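Local atomic coordinates of aldehyde Dehydrogenase (Burkholderia cenocepacia, PDB entry 4O6R), a protein that probably oxidises aldehydes to carboxylic acids with NAD(P)+ as cofactor. Residues 336-347 with 385-395. Residues are numbered along the deposited sequence; the frame is centred on the assembly and turned at random.
Sequences HLDRVLSYVDVA and RVAQEEVFGPF
Tyr343 reaches from helix 334-349 across the loop after the short helical turn 385-388. Its CB lies 4.2 Å from both methyls of Val391, and CG is 3.8 Å from Val391 CG2, which sits over one ring face in a CH-pi contact, 19° off the normal. CD1 meets Val386 CG1, while CE2 approaches Glu390 O. At the tip, OH donates to the anti lone pair of Glu389 OE1 (2.6 Å), the carboxylate turned 78° from the ring. The syn lone pair of OE1 takes Arg385 NH2, and Arg385 NE binds OE2, a side-on grip that fixes the carboxylate's rotation. A water links the hydroxyl to Arg339 NH1 and Glu390 O, and the Arg339 guanidinium lays one face near Tyr343 CE2.

Toward the start of the helix, His336 NE2 bonds to Phe392 O from above the carbonyl plane, not on a lone pair; at 2.5 Å and bent, its exact length is doubtful. The Phe392 edge points toward the His336 face in an offset edge-to-face pair, and Trp156 meets both rings. Phe395 CE2 packs on Val344 CG2 (3.9 Å) where strand 395-401 begins. A helix is thus fastened to the loop entering an inner strand of the seven-stranded sheet, consistent with the alpha/beta catalytic domain of aldehyde dehydrogenases.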
loop_
_atom_site.group_PDB
_atom_site.type_symbol
_atom_site.label_atom_id
_atom_site.label_comp_id
_atom_site.label_asym_id
_atom_site.label_seq_id
_atom_site.Cartn_x
_atom_site.Cartn_y
_atom_site.Cartn_z
ATOM N N HIS A 336 -4.786 -35.286 26.577
ATOM C CA HIS A 336 -3.912 -35.146 25.452
ATOM C C HIS A 336 -2.779 -36.184 25.528
ATOM O O HIS A 336 -2.413 -36.780 24.500
ATOM C CB HIS A 336 -3.357 -33.712 25.388
ATOM C CG HIS A 336 -2.497 -33.485 24.208
ATOM N ND1 HIS A 336 -2.911 -33.815 22.931
ATOM C CD2 HIS A 336 -1.230 -33.008 24.090
ATOM C CE1 HIS A 336 -1.941 -33.534 22.076
ATOM N NE2 HIS A 336 -0.904 -33.066 22.754
ATOM N N LEU A 337 -2.218 -36.398 26.723
ATOM C CA LEU A 337 -1.261 -37.488 26.913
ATOM C C LEU A 337 -1.822 -38.847 26.465
ATOM O O LEU A 337 -1.146 -39.597 25.785
ATOM C CB LEU A 337 -0.814 -37.612 28.363
ATOM C CG LEU A 337 -0.005 -38.864 28.653
ATOM C CD1 LEU A 337 1.341 -38.775 27.948
ATOM C CD2 LEU A 337 0.214 -39.076 30.130
ATOM N N ASP A 338 -3.032 -39.182 26.900
ATOM C CA ASP A 338 -3.621 -40.468 26.510
ATOM C C ASP A 338 -3.763 -40.578 24.989
ATOM O O ASP A 338 -3.533 -41.627 24.415
ATOM C CB ASP A 338 -4.957 -40.665 27.196
ATOM C CG ASP A 338 -4.805 -40.907 28.689
ATOM O OD1 ASP A 338 -3.684 -41.203 29.156
ATOM O OD2 ASP A 338 -5.813 -40.770 29.391
ATOM N N ARG A 339 -4.102 -39.469 24.345
ATOM C CA ARG A 339 -4.210 -39.415 22.900
ATOM C C ARG A 339 -2.837 -39.715 22.249
ATOM O O ARG A 339 -2.749 -40.453 21.278
ATOM C CB ARG A 339 -4.680 -38.032 22.517
ATOM C CG ARG A 339 -5.268 -37.893 21.143
ATOM C CD ARG A 339 -6.801 -37.680 21.166
ATOM N NE ARG A 339 -7.292 -38.564 20.119
ATOM C CZ ARG A 339 -7.146 -38.332 18.819
ATOM N NH1 ARG A 339 -6.651 -37.174 18.384
ATOM N NH2 ARG A 339 -7.554 -39.246 17.948
ATOM N N VAL A 340 -1.771 -39.164 22.801
ATOM C CA VAL A 340 -0.451 -39.341 22.188
ATOM C C VAL A 340 0.007 -40.788 22.401
ATOM O O VAL A 340 0.535 -41.411 21.485
ATOM C CB VAL A 340 0.569 -38.310 22.726
ATOM C CG1 VAL A 340 1.979 -38.623 22.238
ATOM C CG2 VAL A 340 0.148 -36.905 22.310
ATOM N N LEU A 341 -0.235 -41.342 23.589
ATOM C CA LEU A 341 0.132 -42.719 23.833
ATOM C C LEU A 341 -0.667 -43.656 22.905
ATOM O O LEU A 341 -0.118 -44.622 22.347
ATOM C CB LEU A 341 -0.055 -43.080 25.320
ATOM C CG LEU A 341 0.865 -42.321 26.278
ATOM C CD1 LEU A 341 0.594 -42.670 27.752
ATOM C CD2 LEU A 341 2.312 -42.588 25.911
ATOM N N SER A 342 -1.940 -43.341 22.686
ATOM C CA SER A 342 -2.761 -44.128 21.759
ATOM C C SER A 342 -2.167 -44.108 20.319
ATOM O O SER A 342 -2.169 -45.137 19.635
ATOM C CB SER A 342 -4.200 -43.621 21.789
ATOM O OG SER A 342 -5.007 -44.279 20.811
ATOM N N TYR A 343 -1.632 -42.955 19.889
ATOM C CA TYR A 343 -1.021 -42.844 18.568
ATOM C C TYR A 343 0.289 -43.629 18.465
ATOM O O TYR A 343 0.603 -44.134 17.391
ATOM C CB TYR A 343 -0.820 -41.401 18.137
ATOM C CG TYR A 343 -2.024 -40.776 17.467
ATOM C CD1 TYR A 343 -2.485 -41.274 16.259
ATOM C CD2 TYR A 343 -2.714 -39.705 18.041
ATOM C CE1 TYR A 343 -3.570 -40.714 15.614
ATOM C CE2 TYR A 343 -3.817 -39.135 17.413
ATOM C CZ TYR A 343 -4.222 -39.643 16.177
ATOM O OH TYR A 343 -5.305 -39.145 15.489
ATOM N N VAL A 344 1.034 -43.765 19.568
ATOM C CA VAL A 344 2.192 -44.688 19.561
ATOM C C VAL A 344 1.730 -46.126 19.237
ATOM O O VAL A 344 2.333 -46.793 18.402
ATOM C CB VAL A 344 2.991 -44.671 20.905
ATOM C CG1 VAL A 344 4.071 -45.739 20.910
ATOM C CG2 VAL A 344 3.587 -43.309 21.150
ATOM N N ASP A 345 0.650 -46.581 19.883
ATOM C CA ASP A 345 0.069 -47.912 19.626
ATOM C C ASP A 345 -0.345 -48.024 18.176
ATOM O O ASP A 345 0.020 -48.985 17.517
ATOM C CB ASP A 345 -1.154 -48.193 20.510
ATOM C CG ASP A 345 -0.805 -48.312 21.986
ATOM O OD1 ASP A 345 0.376 -48.523 22.315
ATOM O OD2 ASP A 345 -1.715 -48.160 22.825
ATOM N N VAL A 346 -1.027 -46.991 17.679
ATOM C CA VAL A 346 -1.447 -46.935 16.275
ATOM C C VAL A 346 -0.228 -47.054 15.352
ATOM O O VAL A 346 -0.246 -47.803 14.388
ATOM C CB VAL A 346 -2.268 -45.654 15.953
ATOM C CG1 VAL A 346 -2.538 -45.542 14.457
ATOM C CG2 VAL A 346 -3.591 -45.660 16.689
ATOM N N ALA A 347 0.826 -46.314 15.653
ATOM C CA ALA A 347 2.009 -46.317 14.823
ATOM C C ALA A 347 2.576 -47.735 14.701
ATOM O O ALA A 347 2.847 -48.201 13.594
ATOM C CB ALA A 347 3.057 -45.380 15.384
ATOM N N ARG A 385 -1.769 -43.490 9.337
ATOM C CA ARG A 385 -2.447 -42.603 10.270
ATOM C C ARG A 385 -1.531 -41.553 10.905
ATOM O O ARG A 385 -1.883 -40.369 10.935
ATOM C CB ARG A 385 -3.209 -43.382 11.344
ATOM C CG ARG A 385 -4.410 -44.187 10.798
ATOM C CD ARG A 385 -5.327 -44.738 11.888
ATOM N NE ARG A 385 -5.883 -43.657 12.696
ATOM C CZ ARG A 385 -6.373 -43.763 13.934
ATOM N NH1 ARG A 385 -6.403 -44.922 14.578
ATOM N NH2 ARG A 385 -6.835 -42.671 14.542
ATOM N N VAL A 386 -0.360 -41.955 11.396
ATOM C CA VAL A 386 0.490 -41.000 12.108
ATOM C C VAL A 386 1.203 -40.041 11.165
ATOM O O VAL A 386 1.820 -39.083 11.621
ATOM C CB VAL A 386 1.498 -41.623 13.110
ATOM C CG1 VAL A 386 0.773 -42.360 14.220
ATOM C CG2 VAL A 386 2.541 -42.483 12.420
ATOM N N ALA A 387 1.123 -40.320 9.866
ATOM C CA ALA A 387 1.610 -39.436 8.825
ATOM C C ALA A 387 0.515 -38.515 8.305
ATOM O O ALA A 387 0.820 -37.620 7.542
ATOM C CB ALA A 387 2.172 -40.267 7.671
ATOM N N GLN A 388 -0.738 -38.726 8.721
ATOM C CA GLN A 388 -1.886 -37.957 8.229
ATOM C C GLN A 388 -2.569 -37.135 9.313
ATOM O O GLN A 388 -2.985 -36.004 9.065
ATOM C CB GLN A 388 -2.933 -38.875 7.586
ATOM C CG GLN A 388 -2.498 -39.474 6.272
ATOM C CD GLN A 388 -2.458 -38.426 5.166
ATOM O OE1 GLN A 388 -3.333 -37.564 5.068
ATOM N NE2 GLN A 388 -1.434 -38.473 4.363
ATOM N N GLU A 389 -2.675 -37.689 10.513
ATOM C CA GLU A 389 -3.496 -37.108 11.556
ATOM C C GLU A 389 -2.649 -36.303 12.522
ATOM O O GLU A 389 -1.513 -36.674 12.811
ATOM C CB GLU A 389 -4.242 -38.229 12.296
ATOM C CG GLU A 389 -5.135 -39.027 11.369
ATOM C CD GLU A 389 -5.828 -40.214 12.029
ATOM O OE1 GLU A 389 -5.924 -40.253 13.266
ATOM O OE2 GLU A 389 -6.283 -41.116 11.289
ATOM N N GLU A 390 -3.202 -35.208 13.033
ATOM C CA GLU A 390 -2.477 -34.337 13.955
ATOM C C GLU A 390 -2.355 -35.056 15.302
ATOM O O GLU A 390 -3.365 -35.460 15.893
ATOM C CB GLU A 390 -3.171 -32.942 14.107
ATOM C CG GLU A 390 -2.254 -31.854 14.704
ATOM C CD GLU A 390 -2.751 -30.395 14.559
ATOM O OE1 GLU A 390 -3.967 -30.196 14.255
ATOM O OE2 GLU A 390 -1.916 -29.434 14.768
ATOM N N VAL A 391 -1.127 -35.294 15.748
ATOM C CA VAL A 391 -0.879 -35.922 17.060
ATOM C C VAL A 391 -0.693 -34.823 18.131
ATOM O O VAL A 391 -1.136 -34.933 19.259
ATOM C CB VAL A 391 0.330 -36.876 16.973
ATOM C CG1 VAL A 391 0.646 -37.515 18.320
ATOM C CG2 VAL A 391 0.062 -37.953 15.945
ATOM N N PHE A 392 -0.039 -33.730 17.759
ATOM C CA PHE A 392 0.034 -32.516 18.617
ATOM C C PHE A 392 0.844 -32.795 19.880
ATOM O O PHE A 392 0.589 -32.195 20.909
ATOM C CB PHE A 392 -1.375 -31.992 18.983
ATOM C CG PHE A 392 -1.440 -30.504 19.231
ATOM C CD1 PHE A 392 -1.244 -29.615 18.199
ATOM C CD2 PHE A 392 -1.737 -29.999 20.487
ATOM C CE1 PHE A 392 -1.333 -28.245 18.403
ATOM C CE2 PHE A 392 -1.824 -28.621 20.712
ATOM C CZ PHE A 392 -1.619 -27.747 19.671
ATOM N N GLY A 393 1.810 -33.703 19.789
ATOM C CA GLY A 393 2.684 -34.046 20.932
ATOM C C GLY A 393 4.107 -34.080 20.412
ATOM O O GLY A 393 4.339 -33.772 19.213
ATOM N N PRO A 394 5.063 -34.470 21.276
ATOM C CA PRO A 394 6.473 -34.426 20.900
ATOM C C PRO A 394 6.763 -35.676 20.090
ATOM O O PRO A 394 7.434 -36.588 20.559
ATOM C CB PRO A 394 7.196 -34.452 22.247
ATOM C CG PRO A 394 6.279 -35.238 23.139
ATOM C CD PRO A 394 4.881 -34.857 22.685
ATOM N N PHE A 395 6.202 -35.711 18.886
ATOM C CA PHE A 395 6.031 -36.941 18.138
ATOM C C PHE A 395 6.252 -36.618 16.677
ATOM O O PHE A 395 5.499 -35.878 16.107
ATOM C CB PHE A 395 4.593 -37.453 18.375
ATOM C CG PHE A 395 4.264 -38.764 17.728
ATOM C CD1 PHE A 395 4.238 -38.899 16.338
ATOM C CD2 PHE A 395 3.895 -39.858 18.497
ATOM C CE1 PHE A 395 3.913 -40.111 15.757
ATOM C CE2 PHE A 395 3.539 -41.061 17.913
ATOM C CZ PHE A 395 3.550 -41.203 16.541
HETATM O O HOH W 1 -5.917 -36.352 15.730
#